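Local coordinates for conserved Archaeal protein (Sulfolobus acidocaldarius, PDB 3ATQ), which reduces the double bonds of the geranylgeranyl chains of archaeal membrane lipid precursors, using one bound FAD per subunit, at residues G94-A99 against W218-G223; L172-D177 against L276-W281; D180-V185 against F351-Q356. All coordinates share one frame; numbering follows the deposited sequence.

Along the chain the segments come in the order 94-99, 172-177, 180-185, 218-223, 276-281, 351-356, so that every pair of contacts crosses. Interactions 1 and 3 both reach the eight-stranded mixed sheet and both touch the tetradecane, their centres about 24 Å apart and their nearest atoms about 7 Å apart; they flank the alkyl chain. Interaction 2 joins segments away from it, about 33 Å from interaction 1, centre to centre, across the middle of the chain, and involves strand 280-281, an outermost strand of a separate six-stranded sheet. The loop at 172-177 runs almost directly into 180-185, so interactions 2 and 3 follow each other although their centres are about 21 Å apart.

Interaction 1 of 3, residues G94-A99 against W218-G223; sequences GFELNA and WYFPKG. With C14 (tetradecane), chain C.
Glu96 and Lys222 meet at about a right angle, the carboxylate of the one turned to the ammonium of the other. Lys222 NZ donates to Glu96 OE2 at 3.1 Å in a salt bridge, meeting the oxygen nearly along its C-O axis. A bend at the last torsion of the lysine (chi4 -75°), after an otherwise extended chain, swings NZ back to the acid. Its CG also passes 3.3 Å from Glu96 OE2, so the methylene chain as well as the charge lies against the carboxylate. The ammonium is shared: Glu71 and Asp50, the latter an FAD-binding residue, form salt bridges with it too, and this cluster of acids probably keeps the lysine charged. Glu96 bends at chi2 (-63°), which leaves its CG 3.3 Å from Pro221 O, while OE1 faces Phe220, 3.4 Å from that residue's CB. The carboxylate is inclined by 48° to the phenyl ring. With an alanine here, Lys222 would probably lose one of its acids and a gap would open beside Phe220 CB. The phenyl ring points onward from the acid: Trp218 CD1 lies over the centre of one of its faces, and Phe220 CE2 comes within 3.9 Å of C04 of the tetradecane. Trp218 follows the same chain further along, its CZ3 lying 3.4 Å from C08. Both residues also touch the reduced flavin dinucleotide. Strands 87-97 and 216-221 belong to one mixed sheet but are not neighbours in its order, 70-80 and 202-206 lying between them. The contact thus joins two non-adjacent strands of the sheet mainly through side chains, with aromatic residues that touch both flavin and alkyl chain, an arrangement consistent with the lipid pocket of a geranylgeranyl reductase.

Interaction 2 of 3, residues L172-D177 against L276-W281; sequences LPITED and LYTMAW
Leu276 opens the contact with its CD2, which slides past the extended chain of Glu176 in the opposite direction and comes 3.7 Å from Glu176 CB. At Tyr277 the backbone N donates to Glu176 OE1 at 2.9 Å, a nearly straight bond (165°) to the syn lone pair. The carboxylate lies almost parallel to the phenol ring, 7° apart, with OE2 3.3 Å from Tyr277 CD2; the same acid also pairs with Arg273, and Tyr277 OH bonds to Arg274. Thr278 N donates to a water that in turn donates to Pro173 O and Glu176 OE1, and the methyl CG2 of Thr278 rests 3.6 Å from Pro173 CB. Thr278 O is buried without a polar partner, Ile174 CD1 lying 3.4 Å from it. Trp281 closes the segment: a chi1 of -152° sets CG opposite the backbone N and lays one face of the indole against Pro173, whose CG sits 3.7 Å from the centroid of the six-membered ring in a CH-pi contact. Ile174 packs its CB against Trp281 CB. Around these segments, helix 434-451 covers Tyr277 and Thr278, helix 332-357 lies against Met279, and strand 284-286 meets Ile174, Leu276 and Ala280.

Interaction 3 of 3, residues D180-V185 against F351-Q356; sequences DKDADV and FRRFLQ. With C14 (tetradecane), chain C.
Lys181 and Asp182, at the turn leading into strand 183-193, face Arg352 and Arg353 on helix 332-357, but the backbones stay well apart, the nearest CA atoms, those of Asp182 and Arg353, being 9.2 Å from each other. Long side chains make the contact. Arg352 turns its guanidinium edge to the turn through a bend at chi3 (91°), and its two terminal nitrogens take separate acceptors: NH1 donates to Lys181 O at 3.0 Å, in the carbonyl plane, and NH2 to Asp182 OD1 at 2.9 Å. The carboxylate stands nearly perpendicular to the guanidinium, and NH2 reaches OD1 from above the carboxylate plane. Arg353 joins less directly, its NH2 a long 3.8 Å from Asp182 OD1 with no N-H aimed at the oxygen, while its NH1 bonds to Asn449 OD1. The result is a salt-bridge network of one acid and two arginines, to which Asp349, one turn back on the helix, adds a second carboxylate bound by both; it ties the helix to the start of a strand in the eight-stranded mixed sheet. Further along, Asp184 and Gln356 run past each other in opposite directions, and a water 2.8 Å from Asp184 OD1 accepts from Gln356 NE2 at 3.0 Å. That amide nitrogen also bonds to Gly214 O, while Gln356 OE1 takes a weak bond from Arg352 NH1. The other oxygen, Asp184 OD2, lies 3.2 Å from C11 of the tetradecane.

Interaction 1 of 3, residues G94-A99 against W218-G223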
loop_
_atom_site.group_PDB
_atom_site.type_symbol
_atom_site.label_atom_id
_atom_site.label_comp_id
_atom_site.label_asym_id
_atom_site.label_seq_id
_atom_site.Cartn_x
_atom_site.Cartn_y
_atom_site.Cartn_z
ATOM N N GLY A 94 -6.842 10.919 -11.449
ATOM C CA GLY A 94 -7.195 10.058 -10.326
ATOM C C GLY A 94 -8.561 10.356 -9.730
ATOM O O GLY A 94 -9.325 11.186 -10.235
ATOM N N PHE A 95 -8.860 9.651 -8.647
ATOM C CA PHE A 95 -10.172 9.715 -8.021
ATOM C C PHE A 95 -10.014 9.936 -6.520
ATOM O O PHE A 95 -9.179 9.281 -5.888
ATOM C CB PHE A 95 -10.905 8.391 -8.241
ATOM C CG PHE A 95 -11.036 8.000 -9.685
ATOM C CD1 PHE A 95 -11.872 8.718 -10.542
ATOM C CD2 PHE A 95 -10.341 6.900 -10.188
ATOM C CE1 PHE A 95 -12.010 8.357 -11.882
ATOM C CE2 PHE A 95 -10.467 6.527 -11.536
ATOM C CZ PHE A 95 -11.308 7.259 -12.379
ATOM N N GLU A 96 -10.798 10.869 -5.977
ATOM C CA GLU A 96 -10.985 10.988 -4.538
ATOM C C GLU A 96 -12.278 10.263 -4.204
ATOM O O GLU A 96 -13.361 10.719 -4.550
ATOM C CB GLU A 96 -11.042 12.449 -4.078
ATOM C CG GLU A 96 -9.797 12.876 -3.341
ATOM C CD GLU A 96 -9.606 12.088 -2.048
ATOM O OE1 GLU A 96 -8.458 11.879 -1.634
ATOM O OE2 GLU A 96 -10.608 11.666 -1.446
ATOM N N LEU A 97 -12.138 9.128 -3.528
ATOM C CA LEU A 97 -13.233 8.188 -3.333
ATOM C C LEU A 97 -14.016 8.368 -2.050
ATOM O O LEU A 97 -13.485 8.824 -1.030
ATOM C CB LEU A 97 -12.657 6.763 -3.260
ATOM C CG LEU A 97 -11.888 6.290 -4.492
ATOM C CD1 LEU A 97 -11.318 4.937 -4.227
ATOM C CD2 LEU A 97 -12.811 6.248 -5.670
ATOM N N ASN A 98 -15.269 7.932 -2.100
ATOM C CA ASN A 98 -15.952 7.460 -0.909
ATOM C C ASN A 98 -15.545 5.994 -0.821
ATOM O O ASN A 98 -16.158 5.115 -1.464
ATOM C CB ASN A 98 -17.476 7.621 -1.032
ATOM C CG ASN A 98 -18.220 7.217 0.243
ATOM O OD1 ASN A 98 -17.857 6.240 0.909
ATOM N ND2 ASN A 98 -19.287 7.939 0.567
ATOM N N ALA A 99 -14.467 5.727 -0.088
ATOM C CA ALA A 99 -13.897 4.367 -0.096
ATOM C C ALA A 99 -14.875 3.257 0.370
ATOM O O ALA A 99 -15.000 2.243 -0.321
ATOM C CB ALA A 99 -12.554 4.309 0.651
ATOM N N TRP A 218 -0.554 16.209 3.827
ATOM C CA TRP A 218 -1.357 16.290 2.634
ATOM C C TRP A 218 -2.655 17.023 2.832
ATOM O O TRP A 218 -3.145 17.136 3.932
ATOM C CB TRP A 218 -1.638 14.894 2.052
ATOM C CG TRP A 218 -2.633 14.062 2.795
ATOM C CD1 TRP A 218 -4.010 14.106 2.693
ATOM C CD2 TRP A 218 -2.333 13.013 3.714
ATOM N NE1 TRP A 218 -4.575 13.156 3.529
ATOM C CE2 TRP A 218 -3.564 12.465 4.153
ATOM C CE3 TRP A 218 -1.143 12.471 4.201
ATOM C CZ2 TRP A 218 -3.632 11.407 5.069
ATOM C CZ3 TRP A 218 -1.214 11.411 5.118
ATOM C CH2 TRP A 218 -2.447 10.904 5.545
ATOM N N TYR A 219 -3.193 17.503 1.722
ATOM C CA TYR A 219 -4.442 18.237 1.686
ATOM C C TYR A 219 -5.121 17.724 0.404
ATOM O O TYR A 219 -4.763 18.142 -0.696
ATOM C CB TYR A 219 -4.098 19.736 1.634
ATOM C CG TYR A 219 -5.248 20.719 1.554
ATOM C CD1 TYR A 219 -5.692 21.396 2.697
ATOM C CD2 TYR A 219 -5.853 21.014 0.338
ATOM C CE1 TYR A 219 -6.745 22.341 2.622
ATOM C CE2 TYR A 219 -6.892 21.946 0.252
ATOM C CZ TYR A 219 -7.331 22.597 1.395
ATOM O OH TYR A 219 -8.363 23.529 1.296
ATOM N N PHE A 220 -6.067 16.784 0.553
ATOM C CA PHE A 220 -6.713 16.115 -0.591
ATOM C C PHE A 220 -8.177 16.569 -0.669
ATOM O O PHE A 220 -9.002 16.084 0.096
ATOM C CB PHE A 220 -6.708 14.585 -0.454
ATOM C CG PHE A 220 -5.328 13.929 -0.541
ATOM C CD1 PHE A 220 -4.189 14.650 -0.899
ATOM C CD2 PHE A 220 -5.205 12.553 -0.276
ATOM C CE1 PHE A 220 -2.904 14.004 -0.990
ATOM C CE2 PHE A 220 -3.948 11.901 -0.360
ATOM C CZ PHE A 220 -2.800 12.627 -0.723
ATOM N N PRO A 221 -8.498 17.491 -1.589
ATOM C CA PRO A 221 -9.896 17.953 -1.704
ATOM C C PRO A 221 -10.863 16.850 -2.134
ATOM O O PRO A 221 -10.563 16.067 -3.047
ATOM C CB PRO A 221 -9.818 19.052 -2.778
ATOM C CG PRO A 221 -8.391 19.495 -2.772
ATOM C CD PRO A 221 -7.606 18.224 -2.502
ATOM N N LYS A 222 -12.004 16.778 -1.453
ATOM C CA LYS A 222 -13.049 15.813 -1.761
ATOM C C LYS A 222 -14.265 16.502 -2.381
ATOM O O LYS A 222 -15.324 15.904 -2.527
ATOM C CB LYS A 222 -13.454 15.066 -0.486
ATOM C CG LYS A 222 -12.450 13.998 -0.052
ATOM C CD LYS A 222 -12.881 13.384 1.266
ATOM C CE LYS A 222 -12.199 12.063 1.495
ATOM N NZ LYS A 222 -12.829 11.031 0.626
ATOM N N GLY A 223 -14.091 17.764 -2.749
ATOM C CA GLY A 223 -15.171 18.594 -3.287
ATOM C C GLY A 223 -14.712 20.031 -3.274
ATOM O O GLY A 223 -13.540 20.309 -3.005
HETATM C C01 C14 C . -2.311 9.072 -5.476
HETATM C C02 C14 C . -1.889 8.232 -4.284
HETATM C C03 C14 C . -1.098 9.054 -3.274
HETATM C C04 C14 C . -1.802 9.076 -1.927
HETATM C C05 C14 C . -1.018 8.360 -0.844
HETATM C C06 C14 C . -1.360 8.922 0.532
HETATM C C07 C14 C . -0.752 8.055 1.634
HETATM C C08 C14 C . -0.635 8.784 2.968
HETATM C C09 C14 C . 0.495 8.241 3.849
HETATM C C10 C14 C . 1.827 8.916 3.542
HETATM C C11 C14 C . 3.001 8.259 4.253
HETATM C C12 C14 C . 4.034 7.674 3.281
HETATM C C13 C14 C . 5.230 8.592 3.040
HETATM C C14 C14 C . 6.548 7.845 2.955
#

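Interaction 2 of 3, residues L172-D177 against L276-W281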
loop_
_atom_site.group_PDB
_atom_site.type_symbol
_atom_site.label_atom_id
_atom_site.label_comp_id
_atom_site.label_asym_id
_atom_site.label_seq_id
_atom_site.Cartn_x
_atom_site.Cartn_y
_atom_site.Cartn_z
ATOM N N LEU A 172 7.268 -20.377 9.409
ATOM C CA LEU A 172 6.776 -20.185 8.040
ATOM C C LEU A 172 7.195 -18.829 7.469
ATOM O O LEU A 172 7.087 -17.818 8.161
ATOM C CB LEU A 172 5.249 -20.276 7.991
ATOM C CG LEU A 172 4.580 -21.531 8.554
ATOM C CD1 LEU A 172 3.095 -21.444 8.334
ATOM C CD2 LEU A 172 5.158 -22.807 7.942
ATOM N N PRO A 173 7.656 -18.804 6.198
ATOM C CA PRO A 173 8.099 -17.550 5.578
ATOM C C PRO A 173 6.964 -16.544 5.514
ATOM O O PRO A 173 7.185 -15.344 5.504
ATOM C CB PRO A 173 8.531 -17.980 4.172
ATOM C CG PRO A 173 8.791 -19.454 4.265
ATOM C CD PRO A 173 7.814 -19.960 5.289
ATOM N N ILE A 174 5.746 -17.061 5.509
ATOM C CA ILE A 174 4.538 -16.265 5.419
ATOM C C ILE A 174 4.197 -15.461 6.695
ATOM O O ILE A 174 3.268 -14.637 6.700
ATOM C CB ILE A 174 3.373 -17.226 4.993
ATOM C CG1 ILE A 174 2.451 -16.507 4.047
ATOM C CG2 ILE A 174 2.710 -17.943 6.208
ATOM C CD1 ILE A 174 3.152 -16.204 2.741
ATOM N N THR A 175 4.966 -15.679 7.762
ATOM C CA THR A 175 4.741 -14.965 9.025
ATOM C C THR A 175 5.736 -13.790 9.176
ATOM O O THR A 175 5.861 -13.195 10.255
ATOM C CB THR A 175 4.871 -15.914 10.254
ATOM O OG1 THR A 175 6.225 -16.361 10.369
ATOM C CG2 THR A 175 3.960 -17.109 10.146
ATOM N N GLU A 176 6.462 -13.472 8.098
ATOM C CA GLU A 176 7.454 -12.382 8.110
ATOM C C GLU A 176 6.857 -11.101 8.722
ATOM O O GLU A 176 5.744 -10.703 8.376
ATOM C CB GLU A 176 7.974 -12.116 6.689
ATOM C CG GLU A 176 8.958 -10.940 6.620
ATOM C CD GLU A 176 9.290 -10.493 5.210
ATOM O OE1 GLU A 176 8.833 -11.139 4.242
ATOM O OE2 GLU A 176 10.049 -9.511 5.075
ATOM N N ASP A 177 7.584 -10.504 9.663
ATOM C CA ASP A 177 7.104 -9.336 10.426
ATOM C C ASP A 177 7.591 -8.026 9.791
ATOM O O ASP A 177 8.451 -8.017 8.892
ATOM C CB ASP A 177 7.591 -9.420 11.887
ATOM C CG ASP A 177 6.633 -8.758 12.895
ATOM O OD1 ASP A 177 5.665 -8.066 12.505
ATOM O OD2 ASP A 177 6.877 -8.942 14.117
ATOM N N LEU A 276 6.090 -8.652 1.180
ATOM C CA LEU A 276 6.535 -9.913 1.795
ATOM C C LEU A 276 7.476 -10.681 0.860
ATOM O O LEU A 276 7.189 -10.814 -0.339
ATOM C CB LEU A 276 5.345 -10.803 2.099
ATOM C CG LEU A 276 4.509 -10.719 3.363
ATOM C CD1 LEU A 276 3.573 -11.955 3.405
ATOM C CD2 LEU A 276 5.331 -10.657 4.633
ATOM N N TYR A 277 8.604 -11.191 1.371
ATOM C CA TYR A 277 9.526 -11.924 0.489
ATOM C C TYR A 277 8.852 -13.045 -0.302
ATOM O O TYR A 277 9.138 -13.231 -1.482
ATOM C CB TYR A 277 10.743 -12.474 1.230
ATOM C CG TYR A 277 11.708 -11.398 1.653
ATOM C CD1 TYR A 277 12.326 -10.580 0.700
ATOM C CD2 TYR A 277 12.035 -11.211 3.001
ATOM C CE1 TYR A 277 13.225 -9.584 1.073
ATOM C CE2 TYR A 277 12.956 -10.212 3.390
ATOM C CZ TYR A 277 13.535 -9.405 2.412
ATOM O OH TYR A 277 14.438 -8.415 2.746
ATOM N N THR A 278 7.956 -13.781 0.340
ATOM C CA THR A 278 6.987 -14.542 -0.419
ATOM C C THR A 278 5.580 -14.210 0.045
ATOM O O THR A 278 5.338 -14.078 1.253
ATOM C CB THR A 278 7.219 -16.077 -0.371
ATOM O OG1 THR A 278 6.169 -16.686 -1.120
ATOM C CG2 THR A 278 7.173 -16.617 1.073
ATOM N N MET A 279 4.670 -14.042 -0.920
ATOM C CA MET A 279 3.252 -13.759 -0.640
ATOM C C MET A 279 2.438 -15.045 -0.765
ATOM O O MET A 279 1.188 -15.029 -0.676
ATOM C CB MET A 279 2.714 -12.688 -1.614
ATOM C CG MET A 279 3.441 -11.338 -1.430
ATOM S SD MET A 279 3.097 -10.116 -2.699
ATOM C CE MET A 279 1.474 -9.509 -2.195
ATOM N N ALA A 280 3.143 -16.155 -0.963
ATOM C CA ALA A 280 2.486 -17.478 -1.033
ATOM C C ALA A 280 3.236 -18.518 -0.209
ATOM O O ALA A 280 4.481 -18.531 -0.166
ATOM C CB ALA A 280 2.394 -17.930 -2.474
ATOM N N TRP A 281 2.470 -19.389 0.432
ATOM C CA TRP A 281 3.019 -20.598 1.023
ATOM C C TRP A 281 1.983 -21.713 0.957
ATOM O O TRP A 281 0.958 -21.581 0.251
ATOM C CB TRP A 281 3.558 -20.328 2.453
ATOM C CG TRP A 281 4.690 -21.272 2.832
ATOM C CD1 TRP A 281 4.671 -22.207 3.843
ATOM C CD2 TRP A 281 5.964 -21.406 2.190
ATOM N NE1 TRP A 281 5.873 -22.880 3.884
ATOM C CE2 TRP A 281 6.673 -22.430 2.873
ATOM C CE3 TRP A 281 6.589 -20.758 1.110
ATOM C CZ2 TRP A 281 7.978 -22.813 2.513
ATOM C CZ3 TRP A 281 7.887 -21.154 0.742
ATOM C CH2 TRP A 281 8.562 -22.172 1.442
HETATM O O HOH W 1 8.365 -13.765 3.403
#

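Interaction 3 of 3, residues D180-V185 against F351-Q356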
loop_
_atom_site.group_PDB
_atom_site.type_symbol
_atom_site.label_atom_id
_atom_site.label_comp_id
_atom_site.label_asym_id
_atom_site.label_seq_id
_atom_site.Cartn_x
_atom_site.Cartn_y
_atom_site.Cartn_z
ATOM N N ASP A 180 9.844 -1.692 12.540
ATOM C CA ASP A 180 9.251 -0.403 12.918
ATOM C C ASP A 180 9.625 0.703 11.938
ATOM O O ASP A 180 8.804 1.557 11.603
ATOM C CB ASP A 180 9.750 0.005 14.321
ATOM C CG ASP A 180 9.035 -0.723 15.437
ATOM O OD1 ASP A 180 7.944 -1.298 15.192
ATOM O OD2 ASP A 180 9.576 -0.723 16.557
ATOM N N LYS A 181 10.871 0.689 11.471
ATOM C CA LYS A 181 11.311 1.730 10.540
ATOM C C LYS A 181 10.838 1.521 9.085
ATOM O O LYS A 181 11.120 2.346 8.211
ATOM C CB LYS A 181 12.833 1.866 10.573
ATOM C CG LYS A 181 13.388 2.455 11.886
ATOM C CD LYS A 181 14.905 2.625 11.803
ATOM C CE LYS A 181 15.517 2.711 13.192
ATOM N NZ LYS A 181 17.019 2.706 13.161
ATOM N N ASP A 182 10.133 0.418 8.845
ATOM C CA ASP A 182 9.658 0.070 7.504
ATOM C C ASP A 182 8.172 0.350 7.439
ATOM O O ASP A 182 7.466 -0.168 6.572
ATOM C CB ASP A 182 9.946 -1.397 7.197
ATOM C CG ASP A 182 11.406 -1.650 6.810
ATOM O OD1 ASP A 182 12.161 -0.671 6.683
ATOM O OD2 ASP A 182 11.769 -2.830 6.604
ATOM N N ALA A 183 7.700 1.183 8.360
ATOM C CA ALA A 183 6.314 1.634 8.301
ATOM C C ALA A 183 6.203 3.075 8.757
ATOM O O ALA A 183 7.093 3.583 9.455
ATOM C CB ALA A 183 5.430 0.731 9.156
ATOM N N ASP A 184 5.113 3.724 8.351
ATOM C CA ASP A 184 4.718 5.014 8.898
ATOM C C ASP A 184 3.474 4.863 9.765
ATOM O O ASP A 184 2.705 3.885 9.626
ATOM C CB ASP A 184 4.359 5.980 7.777
ATOM C CG ASP A 184 5.555 6.592 7.101
ATOM O OD1 ASP A 184 6.712 6.168 7.308
ATOM O OD2 ASP A 184 5.303 7.542 6.325
ATOM N N VAL A 185 3.273 5.791 10.694
ATOM C CA VAL A 185 1.921 5.925 11.237
ATOM C C VAL A 185 1.324 7.122 10.559
ATOM O O VAL A 185 2.034 8.068 10.194
ATOM C CB VAL A 185 1.843 6.006 12.790
ATOM C CG1 VAL A 185 2.435 4.723 13.396
ATOM C CG2 VAL A 185 2.550 7.230 13.322
ATOM N N PHE A 351 14.749 3.983 -2.671
ATOM C CA PHE A 351 14.554 5.426 -2.865
ATOM C C PHE A 351 14.043 6.129 -1.609
ATOM O O PHE A 351 14.525 7.215 -1.270
ATOM C CB PHE A 351 13.590 5.667 -4.032
ATOM C CG PHE A 351 13.648 7.054 -4.620
ATOM C CD1 PHE A 351 14.815 7.803 -4.608
ATOM C CD2 PHE A 351 12.507 7.591 -5.232
ATOM C CE1 PHE A 351 14.856 9.074 -5.164
ATOM C CE2 PHE A 351 12.529 8.866 -5.785
ATOM C CZ PHE A 351 13.711 9.608 -5.760
ATOM N N ARG A 352 13.051 5.518 -0.942
ATOM C CA ARG A 352 12.458 6.077 0.289
ATOM C C ARG A 352 13.492 6.280 1.394
ATOM O O ARG A 352 13.475 7.294 2.100
ATOM C CB ARG A 352 11.334 5.160 0.818
ATOM C CG ARG A 352 11.299 5.123 2.349
ATOM C CD ARG A 352 10.457 4.061 2.879
ATOM N NE ARG A 352 11.157 2.797 3.129
ATOM C CZ ARG A 352 11.565 2.376 4.318
ATOM N NH1 ARG A 352 11.466 3.154 5.393
ATOM N NH2 ARG A 352 12.088 1.168 4.422
ATOM N N ARG A 353 14.387 5.307 1.552
ATOM C CA ARG A 353 15.409 5.386 2.605
ATOM C C ARG A 353 16.313 6.599 2.393
ATOM O O ARG A 353 16.669 7.289 3.349
ATOM C CB ARG A 353 16.247 4.118 2.620
ATOM C CG ARG A 353 15.448 2.900 3.040
ATOM C CD ARG A 353 16.154 1.611 2.664
ATOM N NE ARG A 353 15.238 0.512 2.899
ATOM C CZ ARG A 353 15.483 -0.573 3.621
ATOM N NH1 ARG A 353 16.683 -0.792 4.155
ATOM N NH2 ARG A 353 14.512 -1.469 3.767
ATOM N N PHE A 354 16.667 6.843 1.130
ATOM C CA PHE A 354 17.408 8.052 0.738
ATOM C C PHE A 354 16.618 9.327 1.030
ATOM O O PHE A 354 17.133 10.242 1.687
ATOM C CB PHE A 354 17.787 7.949 -0.743
ATOM C CG PHE A 354 18.335 9.212 -1.339
ATOM C CD1 PHE A 354 19.645 9.620 -1.064
ATOM C CD2 PHE A 354 17.567 9.972 -2.215
ATOM C CE1 PHE A 354 20.165 10.785 -1.636
ATOM C CE2 PHE A 354 18.073 11.151 -2.785
ATOM C CZ PHE A 354 19.386 11.547 -2.506
ATOM N N LEU A 355 15.371 9.381 0.574
ATOM C CA LEU A 355 14.557 10.598 0.733
ATOM C C LEU A 355 14.317 10.959 2.203
ATOM O O LEU A 355 14.320 12.142 2.565
ATOM C CB LEU A 355 13.222 10.457 0.005
ATOM C CG LEU A 355 13.283 10.305 -1.521
ATOM C CD1 LEU A 355 11.879 10.060 -2.101
ATOM C CD2 LEU A 355 13.917 11.544 -2.136
ATOM N N GLN A 356 14.119 9.938 3.036
ATOM C CA GLN A 356 13.829 10.144 4.456
ATOM C C GLN A 356 15.015 10.710 5.218
ATOM O O GLN A 356 14.844 11.290 6.292
ATOM C CB GLN A 356 13.361 8.830 5.111
ATOM C CG GLN A 356 11.962 8.428 4.697
ATOM C CD GLN A 356 11.524 7.071 5.275
ATOM O OE1 GLN A 356 12.315 6.139 5.352
ATOM N NE2 GLN A 356 10.255 6.969 5.664
HETATM C C01 C14 C . -2.311 9.072 -5.476
HETATM C C02 C14 C . -1.889 8.232 -4.284
HETATM C C03 C14 C . -1.098 9.054 -3.274
HETATM C C04 C14 C . -1.802 9.076 -1.927
HETATM C C05 C14 C . -1.018 8.360 -0.844
HETATM C C06 C14 C . -1.360 8.922 0.532
HETATM C C07 C14 C . -0.752 8.055 1.634
HETATM C C08 C14 C . -0.635 8.784 2.968
HETATM C C09 C14 C . 0.495 8.241 3.849
HETATM C C10 C14 C . 1.827 8.916 3.542
HETATM C C11 C14 C . 3.001 8.259 4.253
HETATM C C12 C14 C . 4.034 7.674 3.281
HETATM C C13 C14 C . 5.230 8.592 3.040
HETATM C C14 C14 C . 6.548 7.845 2.955
HETATM O O HOH W 2 8.911 4.530 6.715
#